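PDB 4E9L: attaching and effacing protein, pathogenesis factor, which probably mediates attachment of Escherichia coli to host cells as an intimin/invasin-family adhesin, here represented by a segment of immunoglobulin-like domains. Local coordinates for residues A[144-149]-A[154-159]; A[94-99]-A[169-174]; A[270-275]-A[279-284]; A[246-251]-A[256-261]. All coordinates share one frame; numbering follows the deposited sequence.

The four contacts illustrate how two successive immunoglobulin-like domains use the same hairpin solution, seen in interactions 1 and 4. Interactions 1 and 2 share one domain, their centres about 10 Å apart: Trp146 of 144-149 reaches Pro171 and Ile96, while Ile158 CD1 lies 3.7 Å from Val169 CG2, so the hairpin and the packing between sheets share a core. Interactions 3 and 4 belong to the next domain, about 13 Å apart between centres, and meet where Trp248 CZ2 comes 4.0 Å from Pro273 CB. The matching hairpins of interactions 1 and 4 have centres about 45 Å apart and nearest atoms about 24 Å apart.

Interaction 1: A[144-149]-A[154-159]; sequences SGWTDN and WTAQIS
With chi1 at 65°, Ser144 OG sits between its own backbone N and carbonyl carbon, turned toward the 154-159 strand, where Gln157 N donates to it at 2.9 Å. Trp146 has CG anti to its carbonyl carbon (chi1 -73°), a setting that swings the indole across the neighbouring strand until Ala156 CB lies over one face, displaced toward the rim. This is a CH-pi contact, with the methyl 4.0 Å from the centroid of the six-membered ring.

The two segments form a beta hairpin of an invasin-type immunoglobulin-like domain. Thr147 and Thr155 are its antiparallel hydrogen-bonded pair, with Thr147 N to Thr155 O at 2.8 Å and Thr155 N to Thr147 O at 3.0 Å. Asp148 and Trp154 follow as a non-hydrogen-bonded pair. There the carboxylate lies stacked on the indole, the planes 17° apart, and Asp148 CB stands 3.5 Å from Trp154 CZ3. Gly125 N bonds Asp148 OD2 and Gly150 N, in the hairpin's own turn, bonds OD1, while Trp154 NE1 donates to Val123 O; together these help to fix how both flat groups are turned.

Toward Ser144 the regular ladder gives way. Its N still donates to Gln157 O, but the acceptor for Gln157 N is the hydroxyl, which itself donates to Gly145 O. A water links Gly145 O, Thr147 OG1 and Thr155 O. Hydroxyl and water, with the backbone bond from Ser144 N, thus probably help carry the pairing through the irregularity, while stacking and two N-H donors accommodate a carboxylate beside Trp154.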
loop_
_atom_site.group_PDB
_atom_site.type_symbol
_atom_site.label_atom_id
_atom_site.label_comp_id
_atom_site.label_asym_id
_atom_site.label_seq_id
_atom_site.Cartn_x
_atom_site.Cartn_y
_atom_site.Cartn_z
ATOM N N SER A 144 8.462 35.727 19.792
ATOM C CA SER A 144 8.646 36.669 20.884
ATOM C C SER A 144 9.054 37.990 20.199
ATOM O O SER A 144 9.284 38.019 18.981
ATOM C CB SER A 144 9.816 36.204 21.753
ATOM O OG SER A 144 11.026 36.262 21.005
ATOM N N GLY A 145 9.253 39.038 20.996
ATOM C CA GLY A 145 9.820 40.285 20.490
ATOM C C GLY A 145 11.301 40.082 20.171
ATOM O O GLY A 145 11.887 39.051 20.523
ATOM N N TRP A 146 11.902 41.037 19.464
ATOM C CA TRP A 146 13.314 40.992 19.084
ATOM C C TRP A 146 14.162 41.564 20.219
ATOM O O TRP A 146 13.839 42.643 20.724
ATOM C CB TRP A 146 13.552 41.848 17.844
ATOM C CG TRP A 146 13.050 41.294 16.544
ATOM C CD1 TRP A 146 11.991 41.753 15.815
ATOM C CD2 TRP A 146 13.661 40.264 15.755
ATOM N NE1 TRP A 146 11.913 41.082 14.618
ATOM C CE2 TRP A 146 12.904 40.141 14.568
ATOM C CE3 TRP A 146 14.759 39.405 15.952
ATOM C CZ2 TRP A 146 13.202 39.188 13.587
ATOM C CZ3 TRP A 146 15.055 38.468 14.974
ATOM C CH2 TRP A 146 14.282 38.365 13.809
ATOM N N THR A 147 15.244 40.862 20.618
ATOM C CA THR A 147 16.175 41.383 21.633
ATOM C C THR A 147 17.340 42.014 20.881
ATOM O O THR A 147 17.987 41.332 20.086
ATOM C CB THR A 147 16.640 40.277 22.595
ATOM O OG1 THR A 147 15.548 39.908 23.414
ATOM C CG2 THR A 147 17.843 40.697 23.467
ATOM N N ASP A 148 17.612 43.301 21.138
ATOM C CA ASP A 148 18.743 44.016 20.555
ATOM C C ASP A 148 19.987 43.579 21.366
ATOM O O ASP A 148 20.108 43.946 22.537
ATOM C CB ASP A 148 18.527 45.547 20.666
ATOM C CG ASP A 148 19.644 46.424 20.068
ATOM O OD1 ASP A 148 20.683 45.876 19.675
ATOM O OD2 ASP A 148 19.477 47.658 20.028
ATOM N N ASN A 149 20.898 42.796 20.758
ATOM C CA ASN A 149 22.097 42.326 21.469
ATOM C C ASN A 149 23.216 43.348 21.551
ATOM O O ASN A 149 24.229 43.070 22.191
ATOM C CB ASN A 149 22.614 41.004 20.914
ATOM C CG ASN A 149 21.627 39.884 21.002
ATOM O OD1 ASN A 149 21.307 39.233 20.003
ATOM N ND2 ASN A 149 21.107 39.645 22.187
ATOM N N TRP A 154 20.121 40.713 16.406
ATOM C CA TRP A 154 18.806 40.803 17.000
ATOM C C TRP A 154 18.277 39.377 17.077
ATOM O O TRP A 154 18.357 38.634 16.087
ATOM C CB TRP A 154 17.918 41.658 16.102
ATOM C CG TRP A 154 18.371 43.084 16.015
ATOM C CD1 TRP A 154 19.424 43.578 15.298
ATOM C CD2 TRP A 154 17.759 44.201 16.659
ATOM N NE1 TRP A 154 19.510 44.940 15.467
ATOM C CE2 TRP A 154 18.473 45.354 16.267
ATOM C CE3 TRP A 154 16.630 44.347 17.487
ATOM C CZ2 TRP A 154 18.128 46.633 16.712
ATOM C CZ3 TRP A 154 16.284 45.616 17.919
ATOM C CH2 TRP A 154 17.023 46.742 17.525
ATOM N N THR A 155 17.796 38.959 18.246
ATOM C CA THR A 155 17.341 37.564 18.376
ATOM C C THR A 155 15.872 37.474 18.790
ATOM O O THR A 155 15.422 38.286 19.593
ATOM C CB THR A 155 18.239 36.800 19.397
ATOM O OG1 THR A 155 18.261 37.529 20.605
ATOM C CG2 THR A 155 19.680 36.623 18.923
ATOM N N ALA A 156 15.122 36.500 18.239
ATOM C CA ALA A 156 13.726 36.244 18.622
ATOM C C ALA A 156 13.511 34.750 18.731
ATOM O O ALA A 156 14.130 33.990 17.993
ATOM C CB ALA A 156 12.750 36.851 17.626
ATOM N N GLN A 157 12.651 34.325 19.661
ATOM C CA GLN A 157 12.367 32.906 19.830
ATOM C C GLN A 157 11.027 32.602 19.206
ATOM O O GLN A 157 10.048 33.319 19.466
ATOM C CB GLN A 157 12.363 32.515 21.330
ATOM C CG GLN A 157 13.699 32.733 22.058
ATOM C CD GLN A 157 14.877 31.960 21.484
ATOM O OE1 GLN A 157 14.737 30.883 20.891
ATOM N NE2 GLN A 157 16.077 32.487 21.690
ATOM N N ILE A 158 10.976 31.582 18.348
ATOM C CA ILE A 158 9.712 31.166 17.722
ATOM C C ILE A 158 9.174 29.894 18.408
ATOM O O ILE A 158 9.891 28.899 18.473
ATOM C CB ILE A 158 9.802 31.013 16.166
ATOM C CG1 ILE A 158 10.159 32.357 15.484
ATOM C CG2 ILE A 158 8.464 30.477 15.587
ATOM C CD1 ILE A 158 10.866 32.203 14.096
ATOM N N SER A 159 7.949 29.936 18.945
ATOM C CA SER A 159 7.302 28.747 19.525
ATOM C C SER A 159 6.515 28.170 18.365
ATOM O O SER A 159 5.643 28.849 17.822
ATOM C CB SER A 159 6.341 29.125 20.656
ATOM O OG SER A 159 7.036 29.801 21.691
HETATM O O HOH W 1 13.744 37.999 22.382
#

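Interaction 2: A[94-99]-A[169-174]; sequences SSITLN and VMPKLN
Ile96 overlaps two residues of the facing strand at once. Its CD1 rests 3.8 Å from Val169 CG1 and also meets Pro171 CD. Its CG2 branch lies 3.6 Å from Val169 O. The reach follows from chi1 of -179°: CG1 runs anti to the backbone N and carries CD1 toward the facing sheet. The isoleucine and valine side chains cross at about a right angle, whereas Ile96 and Pro171 reach toward each other, CD1 and CG2 both meeting the ring at its CD corner.

Two residues further on, Leu98 takes the other branch of the valine. Both of its methyls, CD1 and CD2, lie 3.7 Å from Val169 CG2, so that this single methyl is held in the fork of the leucine. Val169 thus divides its branches between the two partners, CG1 to Ile96 and CG2 to Leu98. The side chains meet through carbon alone, with one methyl also resting against a backbone carbonyl, and all four residues are buried, as expected of the core of a beta sandwich.

Strand 95-99 is the outermost strand of one sheet, hydrogen-bonded along its length to strand 108-114, and strand 165-173 belongs to the sheet that faces it, where Val169 pairs through its backbone with Ala183. Ala183 also touches both Ile96 and Leu98, while Pro171 packs on Trp113 of strand 108-114, which places the contact squarely between the two sheets.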
loop_
_atom_site.group_PDB
_atom_site.type_symbol
_atom_site.label_atom_id
_atom_site.label_comp_id
_atom_site.label_asym_id
_atom_site.label_seq_id
_atom_site.Cartn_x
_atom_site.Cartn_y
_atom_site.Cartn_z
ATOM N N SER A 94 21.942 43.051 5.071
ATOM C CA SER A 94 21.419 42.408 6.272
ATOM C C SER A 94 20.972 40.993 5.985
ATOM O O SER A 94 20.581 40.672 4.849
ATOM C CB SER A 94 20.271 43.239 6.841
ATOM O OG SER A 94 20.730 44.538 7.178
ATOM N N SER A 95 21.017 40.137 7.012
ATOM C CA SER A 95 20.618 38.747 6.822
ATOM C C SER A 95 19.879 38.170 8.019
ATOM O O SER A 95 19.848 38.758 9.120
ATOM C CB SER A 95 21.851 37.899 6.494
ATOM O OG SER A 95 22.728 37.937 7.608
ATOM N N ILE A 96 19.301 36.998 7.807
ATOM C CA ILE A 96 18.593 36.301 8.873
ATOM C C ILE A 96 18.913 34.805 8.827
ATOM O O ILE A 96 18.917 34.198 7.743
ATOM C CB ILE A 96 17.064 36.616 8.894
ATOM C CG1 ILE A 96 16.360 35.859 10.065
ATOM C CG2 ILE A 96 16.397 36.337 7.511
ATOM C CD1 ILE A 96 15.035 36.338 10.489
ATOM N N THR A 97 19.111 34.226 10.018
ATOM C CA THR A 97 19.364 32.800 10.226
ATOM C C THR A 97 18.346 32.237 11.213
ATOM O O THR A 97 17.981 32.910 12.183
ATOM C CB THR A 97 20.841 32.626 10.711
ATOM O OG1 THR A 97 21.705 32.923 9.608
ATOM C CG2 THR A 97 21.171 31.218 11.212
ATOM N N LEU A 98 17.926 30.983 10.985
ATOM C CA LEU A 98 17.091 30.211 11.911
ATOM C C LEU A 98 17.919 29.072 12.456
ATOM O O LEU A 98 18.563 28.356 11.685
ATOM C CB LEU A 98 15.816 29.654 11.249
ATOM C CG LEU A 98 14.786 30.688 10.852
ATOM C CD1 LEU A 98 13.791 30.071 9.853
ATOM C CD2 LEU A 98 14.054 31.249 12.100
ATOM N N ASN A 99 17.900 28.895 13.776
ATOM C CA ASN A 99 18.673 27.834 14.429
ATOM C C ASN A 99 17.860 27.012 15.429
ATOM O O ASN A 99 17.252 27.602 16.320
ATOM C CB ASN A 99 19.917 28.426 15.096
ATOM C CG ASN A 99 20.935 27.382 15.450
ATOM O OD1 ASN A 99 21.290 26.535 14.631
ATOM N ND2 ASN A 99 21.356 27.364 16.707
ATOM N N VAL A 169 11.080 32.926 7.532
ATOM C CA VAL A 169 11.098 34.056 8.469
ATOM C C VAL A 169 11.848 35.226 7.843
ATOM O O VAL A 169 12.988 35.075 7.383
ATOM C CB VAL A 169 11.673 33.660 9.870
ATOM C CG1 VAL A 169 11.577 34.811 10.875
ATOM C CG2 VAL A 169 10.977 32.415 10.424
ATOM N N MET A 170 11.201 36.393 7.829
ATOM C CA MET A 170 11.791 37.624 7.309
ATOM C C MET A 170 11.618 38.755 8.357
ATOM O O MET A 170 10.473 39.017 8.779
ATOM C CB MET A 170 11.132 37.991 5.938
ATOM C CG MET A 170 11.439 39.414 5.419
ATOM S SD MET A 170 13.182 39.676 4.897
ATOM C CE MET A 170 13.184 38.869 3.277
ATOM N N PRO A 171 12.703 39.448 8.789
ATOM C CA PRO A 171 12.494 40.622 9.653
ATOM C C PRO A 171 11.956 41.765 8.790
ATOM O O PRO A 171 12.202 41.809 7.565
ATOM C CB PRO A 171 13.891 40.937 10.183
ATOM C CG PRO A 171 14.806 40.459 9.098
ATOM C CD PRO A 171 14.127 39.312 8.399
ATOM N N LYS A 172 11.178 42.648 9.412
ATOM C CA LYS A 172 10.558 43.778 8.746
ATOM C C LYS A 172 10.674 45.058 9.576
ATOM O O LYS A 172 10.734 45.014 10.801
ATOM C CB LYS A 172 9.093 43.463 8.368
ATOM C CG LYS A 172 8.965 42.326 7.302
ATOM C CD LYS A 172 7.598 42.250 6.688
ATOM C CE LYS A 172 7.559 41.266 5.541
ATOM N NZ LYS A 172 6.169 40.802 5.271
ATOM N N LEU A 173 10.734 46.190 8.892
ATOM C CA LEU A 173 10.822 47.504 9.506
ATOM C C LEU A 173 9.799 48.325 8.762
ATOM O O LEU A 173 9.937 48.527 7.550
ATOM C CB LEU A 173 12.260 48.065 9.361
ATOM C CG LEU A 173 12.693 49.132 10.349
ATOM C CD1 LEU A 173 12.810 48.565 11.738
ATOM C CD2 LEU A 173 14.051 49.735 9.940
ATOM N N ASN A 174 8.680 48.650 9.456
ATOM C CA ASN A 174 7.535 49.397 8.917
ATOM C C ASN A 174 6.920 48.691 7.693
ATOM O O ASN A 174 6.584 49.346 6.705
ATOM C CB ASN A 174 7.920 50.873 8.593
ATOM C CG ASN A 174 8.625 51.636 9.698
ATOM O OD1 ASN A 174 9.809 51.981 9.594
ATOM N ND2 ASN A 174 7.898 51.985 10.750
#

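Interaction 3: A[270-275]-A[279-284]; sequences RVMPLF and PAATEA
Pro279 meets the 270-275 strand through its CB, 3.8 Å from Met272 SD, the thioether crossing the pyrrolidine ring obliquely; Leu274 CD2 approaches the same proline from its backbone side, near N. The next residue, Ala280, donates its N to Pro273 O at 2.9 Å, with an N-H...O angle of 153°, and its methyl lies against Pro273 O, with Pro273 CB and Phe275 CB more loosely about it. This bond and the packing around it lie in a beta hairpin within an immunoglobulin-like domain of the invasin type, in which Leu274 and Pro279 form an antiparallel non-hydrogen-bonded pair.

From Ala281 the backbone bulges out of the ladder, and Met272 fills the curve. Bent at chi2 and chi3 (55° and 80°), its side chain folds back so that CE comes 3.4 Å from Ala281 O and SD 4.1 Å from Ala281 CB. Thr282 points its CB away from the strand, and its OG1 bonds to Ser194 O and Ser197 O. Past Glu283, whose carbonyl carbon also borders the methionine methyl, the chain returns at Ala284: its N lies 3.5 Å from Met272 CE, while its CB packs on Arg270 CB and reaches Val271 O. Ala285 then resumes backbone pairing with Val271.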
loop_
_atom_site.group_PDB
_atom_site.type_symbol
_atom_site.label_atom_id
_atom_site.label_comp_id
_atom_site.label_asym_id
_atom_site.label_seq_id
_atom_site.Cartn_x
_atom_site.Cartn_y
_atom_site.Cartn_z
ATOM N N ARG A 270 -1.304 -11.672 8.379
ATOM C CA ARG A 270 -1.325 -10.302 8.899
ATOM C C ARG A 270 0.011 -9.651 8.599
ATOM O O ARG A 270 1.051 -10.304 8.738
ATOM C CB ARG A 270 -1.604 -10.271 10.416
ATOM C CG ARG A 270 -3.030 -10.669 10.774
ATOM C CD ARG A 270 -3.273 -10.769 12.276
ATOM N NE ARG A 270 -2.454 -11.796 12.928
ATOM C CZ ARG A 270 -2.728 -13.097 12.936
ATOM N NH1 ARG A 270 -3.798 -13.563 12.300
ATOM N NH2 ARG A 270 -1.927 -13.944 13.566
ATOM N N VAL A 271 -0.018 -8.378 8.158
ATOM C CA VAL A 271 1.171 -7.618 7.829
ATOM C C VAL A 271 1.257 -6.380 8.692
ATOM O O VAL A 271 0.344 -5.551 8.698
ATOM C CB VAL A 271 1.347 -7.315 6.303
ATOM C CG1 VAL A 271 0.117 -6.661 5.693
ATOM C CG2 VAL A 271 2.610 -6.480 6.023
ATOM N N MET A 272 2.363 -6.257 9.406
ATOM C CA MET A 272 2.642 -5.100 10.238
ATOM C C MET A 272 3.924 -4.421 9.719
ATOM O O MET A 272 5.004 -4.994 9.872
ATOM C CB MET A 272 2.764 -5.504 11.723
ATOM C CG MET A 272 3.161 -4.347 12.667
ATOM S SD MET A 272 2.054 -2.916 12.533
ATOM C CE MET A 272 0.667 -3.524 13.554
ATOM N N PRO A 273 3.843 -3.222 9.092
ATOM C CA PRO A 273 5.082 -2.517 8.725
ATOM C C PRO A 273 5.790 -2.144 10.021
ATOM O O PRO A 273 5.140 -1.938 11.067
ATOM C CB PRO A 273 4.601 -1.238 8.018
ATOM C CG PRO A 273 3.157 -1.438 7.779
ATOM C CD PRO A 273 2.664 -2.372 8.843
ATOM N N LEU A 274 7.125 -2.151 9.963
ATOM C CA LEU A 274 7.952 -1.873 11.124
ATOM C C LEU A 274 8.856 -0.677 10.894
ATOM O O LEU A 274 9.457 -0.544 9.823
ATOM C CB LEU A 274 8.837 -3.088 11.475
ATOM C CG LEU A 274 8.178 -4.432 11.792
ATOM C CD1 LEU A 274 9.219 -5.541 11.814
ATOM C CD2 LEU A 274 7.440 -4.409 13.120
ATOM N N PHE A 275 8.954 0.180 11.910
ATOM C CA PHE A 275 9.870 1.305 11.912
ATOM C C PHE A 275 10.762 1.112 13.142
ATOM O O PHE A 275 10.241 0.995 14.250
ATOM C CB PHE A 275 9.175 2.689 11.914
ATOM C CG PHE A 275 10.218 3.782 12.034
ATOM C CD1 PHE A 275 11.216 3.928 11.064
ATOM C CD2 PHE A 275 10.273 4.592 13.163
ATOM C CE1 PHE A 275 12.243 4.867 11.222
ATOM C CE2 PHE A 275 11.280 5.553 13.302
ATOM C CZ PHE A 275 12.259 5.683 12.333
ATOM N N PRO A 279 6.164 -1.800 15.723
ATOM C CA PRO A 279 4.981 -1.610 14.860
ATOM C C PRO A 279 4.816 -0.170 14.412
ATOM O O PRO A 279 4.955 0.766 15.209
ATOM C CB PRO A 279 3.808 -2.033 15.744
ATOM C CG PRO A 279 4.399 -2.991 16.715
ATOM C CD PRO A 279 5.809 -2.535 16.962
ATOM N N ALA A 280 4.585 0.010 13.116
ATOM C CA ALA A 280 4.431 1.357 12.564
ATOM C C ALA A 280 2.961 1.714 12.363
ATOM O O ALA A 280 2.663 2.810 11.915
ATOM C CB ALA A 280 5.212 1.497 11.259
ATOM N N ALA A 281 2.040 0.802 12.685
ATOM C CA ALA A 281 0.607 1.066 12.519
ATOM C C ALA A 281 -0.199 0.543 13.690
ATOM O O ALA A 281 0.288 -0.299 14.448
ATOM C CB ALA A 281 0.107 0.481 11.208
ATOM N N THR A 282 -1.436 1.054 13.839
ATOM C CA THR A 282 -2.357 0.695 14.924
ATOM C C THR A 282 -2.637 -0.794 14.948
ATOM O O THR A 282 -2.514 -1.438 15.987
ATOM C CB THR A 282 -3.676 1.492 14.809
ATOM O OG1 THR A 282 -3.439 2.774 14.217
ATOM C CG2 THR A 282 -4.359 1.656 16.140
ATOM N N GLU A 283 -2.990 -1.346 13.794
ATOM C CA GLU A 283 -3.305 -2.764 13.706
ATOM C C GLU A 283 -2.796 -3.285 12.382
ATOM O O GLU A 283 -2.717 -2.534 11.410
ATOM C CB GLU A 283 -4.819 -3.009 13.881
ATOM C CG GLU A 283 -5.696 -2.278 12.875
ATOM C CD GLU A 283 -7.193 -2.458 13.060
ATOM O OE1 GLU A 283 -7.668 -3.617 13.029
ATOM O OE2 GLU A 283 -7.895 -1.430 13.197
ATOM N N ALA A 284 -2.402 -4.551 12.355
ATOM C CA ALA A 284 -1.870 -5.183 11.146
ATOM C C ALA A 284 -2.958 -5.264 10.086
ATOM O O ALA A 284 -4.139 -5.421 10.433
ATOM C CB ALA A 284 -1.370 -6.581 11.481
#

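Interaction 4: A[246-251]-A[256-261]; sequences SSWTEK and YVATLT
Ala258 and Trp248 form the tight part of this hairpin. The alanine methyl stands 3.5 Å from the centroid of the six-membered ring and only 10° off the normal, a CH-pi contact almost directly above the ring centre. Tyr256 CB adds to it, 3.7 Å from Trp248 CE3. Trp248 also packs on Leu231 and Pro273 of the facing sheet, so this side belongs to the core of the immunoglobulin-like sandwich.

Beside it, Glu250 and Tyr256, a non-hydrogen-bonded pair, lie alongside each other and point the same way. With CG anti to the backbone N (chi1 -170°) and the chain extended beyond, the glutamate runs along the phenol, its CG 3.6 Å from Tyr256 CE1. Gly228 N bonds Glu250 OE1, while Tyr256 OH bonds Ile226 O and Leu229 N.

The other face is looser. Thr249 and Val257 form the hydrogen-bonded pair, N to O in both directions at 2.8 Å, but side-chain contacts across the hairpin are sparser: Lys251 crosses Val257 at about a right angle, CE 3.7 Å from CG2. Val257 also touches Thr215 of strand 211-217. A water donates to Ser247 O and, weakly, to Val257 O, and also bonds Thr249 OG1.

Where the strand breaks, Ser246 N donates to Thr259 O, and Thr259 N gives a 2.8 Å bond to Ser246 OG, which in turn donates to Ser247 O. Labour is therefore divided: hydroxyl and water supplement the backbone bonds, the CH-pi contact joins the strands, Trp248 carries the packing to the facing sheet, and residues 226-229 satisfy the polar ends of Glu250 and Tyr256.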
loop_
_atom_site.group_PDB
_atom_site.type_symbol
_atom_site.label_atom_id
_atom_site.label_comp_id
_atom_site.label_asym_id
_atom_site.label_seq_id
_atom_site.Cartn_x
_atom_site.Cartn_y
_atom_site.Cartn_z
ATOM N N SER A 246 8.512 -7.075 -0.065
ATOM C CA SER A 246 9.584 -6.431 -0.830
ATOM C C SER A 246 10.126 -5.194 -0.102
ATOM O O SER A 246 9.673 -4.843 0.995
ATOM C CB SER A 246 9.031 -6.004 -2.197
ATOM O OG SER A 246 8.169 -4.864 -2.090
ATOM N N SER A 247 11.065 -4.477 -0.751
ATOM C CA SER A 247 11.562 -3.188 -0.292
ATOM C C SER A 247 10.367 -2.195 -0.366
ATOM O O SER A 247 9.406 -2.450 -1.080
ATOM C CB SER A 247 12.660 -2.684 -1.230
ATOM O OG SER A 247 12.142 -2.527 -2.544
ATOM N N TRP A 248 10.426 -1.098 0.388
ATOM C CA TRP A 248 9.373 -0.076 0.383
ATOM C C TRP A 248 9.720 1.064 -0.582
ATOM O O TRP A 248 10.898 1.383 -0.773
ATOM C CB TRP A 248 9.135 0.471 1.797
ATOM C CG TRP A 248 8.529 -0.569 2.698
ATOM C CD1 TRP A 248 9.183 -1.592 3.325
ATOM C CD2 TRP A 248 7.139 -0.710 3.033
ATOM N NE1 TRP A 248 8.288 -2.369 4.023
ATOM C CE2 TRP A 248 7.026 -1.837 3.880
ATOM C CE3 TRP A 248 5.973 -0.014 2.671
ATOM C CZ2 TRP A 248 5.792 -2.287 4.368
ATOM C CZ3 TRP A 248 4.746 -0.455 3.152
ATOM C CH2 TRP A 248 4.663 -1.568 4.006
ATOM N N THR A 249 8.696 1.626 -1.209
ATOM C CA THR A 249 8.835 2.784 -2.102
ATOM C C THR A 249 8.057 3.934 -1.506
ATOM O O THR A 249 6.831 3.840 -1.367
ATOM C CB THR A 249 8.340 2.493 -3.526
ATOM O OG1 THR A 249 9.023 1.345 -4.030
ATOM C CG2 THR A 249 8.587 3.703 -4.474
ATOM N N GLU A 250 8.752 5.042 -1.227
ATOM C CA GLU A 250 8.111 6.247 -0.725
ATOM C C GLU A 250 7.422 6.952 -1.880
ATOM O O GLU A 250 8.023 7.108 -2.950
ATOM C CB GLU A 250 9.132 7.160 -0.031
ATOM C CG GLU A 250 8.431 8.291 0.707
ATOM C CD GLU A 250 9.294 9.132 1.615
ATOM O OE1 GLU A 250 10.495 8.823 1.777
ATOM O OE2 GLU A 250 8.749 10.102 2.181
ATOM N N LYS A 251 6.140 7.299 -1.696
ATOM C CA LYS A 251 5.319 7.920 -2.746
ATOM C C LYS A 251 4.975 9.374 -2.430
ATOM O O LYS A 251 4.107 9.956 -3.073
ATOM C CB LYS A 251 4.035 7.109 -3.001
ATOM C CG LYS A 251 4.242 5.693 -3.531
ATOM C CD LYS A 251 4.797 5.712 -4.971
ATOM C CE LYS A 251 4.919 4.340 -5.564
ATOM N NZ LYS A 251 5.629 4.368 -6.872
ATOM N N TYR A 256 3.913 5.070 1.787
ATOM C CA TYR A 256 4.952 4.099 1.371
ATOM C C TYR A 256 4.253 2.867 0.862
ATOM O O TYR A 256 3.237 2.468 1.428
ATOM C CB TYR A 256 5.864 3.687 2.552
ATOM C CG TYR A 256 6.532 4.850 3.239
ATOM C CD1 TYR A 256 7.868 5.149 3.001
ATOM C CD2 TYR A 256 5.833 5.643 4.152
ATOM C CE1 TYR A 256 8.496 6.209 3.652
ATOM C CE2 TYR A 256 6.449 6.714 4.799
ATOM C CZ TYR A 256 7.780 6.993 4.542
ATOM O OH TYR A 256 8.395 8.047 5.152
ATOM N N VAL A 257 4.784 2.248 -0.189
ATOM C CA VAL A 257 4.149 1.025 -0.706
ATOM C C VAL A 257 5.138 -0.122 -0.800
ATOM O O VAL A 257 6.332 0.108 -1.001
ATOM C CB VAL A 257 3.399 1.229 -2.056
ATOM C CG1 VAL A 257 2.272 2.275 -1.924
ATOM C CG2 VAL A 257 4.377 1.594 -3.190
ATOM N N ALA A 258 4.642 -1.368 -0.704
ATOM C CA ALA A 258 5.496 -2.555 -0.856
ATOM C C ALA A 258 4.662 -3.649 -1.460
ATOM O O ALA A 258 3.427 -3.594 -1.403
ATOM C CB ALA A 258 6.055 -3.002 0.506
ATOM N N THR A 259 5.332 -4.648 -2.036
ATOM C CA THR A 259 4.696 -5.844 -2.587
ATOM C C THR A 259 4.746 -6.980 -1.578
ATOM O O THR A 259 5.820 -7.371 -1.123
ATOM C CB THR A 259 5.335 -6.272 -3.910
ATOM O OG1 THR A 259 5.309 -5.161 -4.799
ATOM C CG2 THR A 259 4.598 -7.482 -4.547
ATOM N N LEU A 260 3.585 -7.539 -1.281
ATOM C CA LEU A 260 3.472 -8.680 -0.382
ATOM C C LEU A 260 3.226 -9.865 -1.310
ATOM O O LEU A 260 2.238 -9.851 -2.053
ATOM C CB LEU A 260 2.267 -8.475 0.581
ATOM C CG LEU A 260 2.043 -9.511 1.706
ATOM C CD1 LEU A 260 1.032 -8.986 2.713
ATOM C CD2 LEU A 260 1.458 -10.798 1.157
ATOM N N THR A 261 4.126 -10.864 -1.298
ATOM C CA THR A 261 3.955 -12.057 -2.131
ATOM C C THR A 261 3.572 -13.215 -1.213
ATOM O O THR A 261 4.272 -13.477 -0.237
ATOM C CB THR A 261 5.231 -12.403 -2.944
ATOM O OG1 THR A 261 5.739 -11.242 -3.606
ATOM C CG2 THR A 261 4.981 -13.520 -3.978
HETATM O O HOH W 2 8.311 -1.213 -3.425
#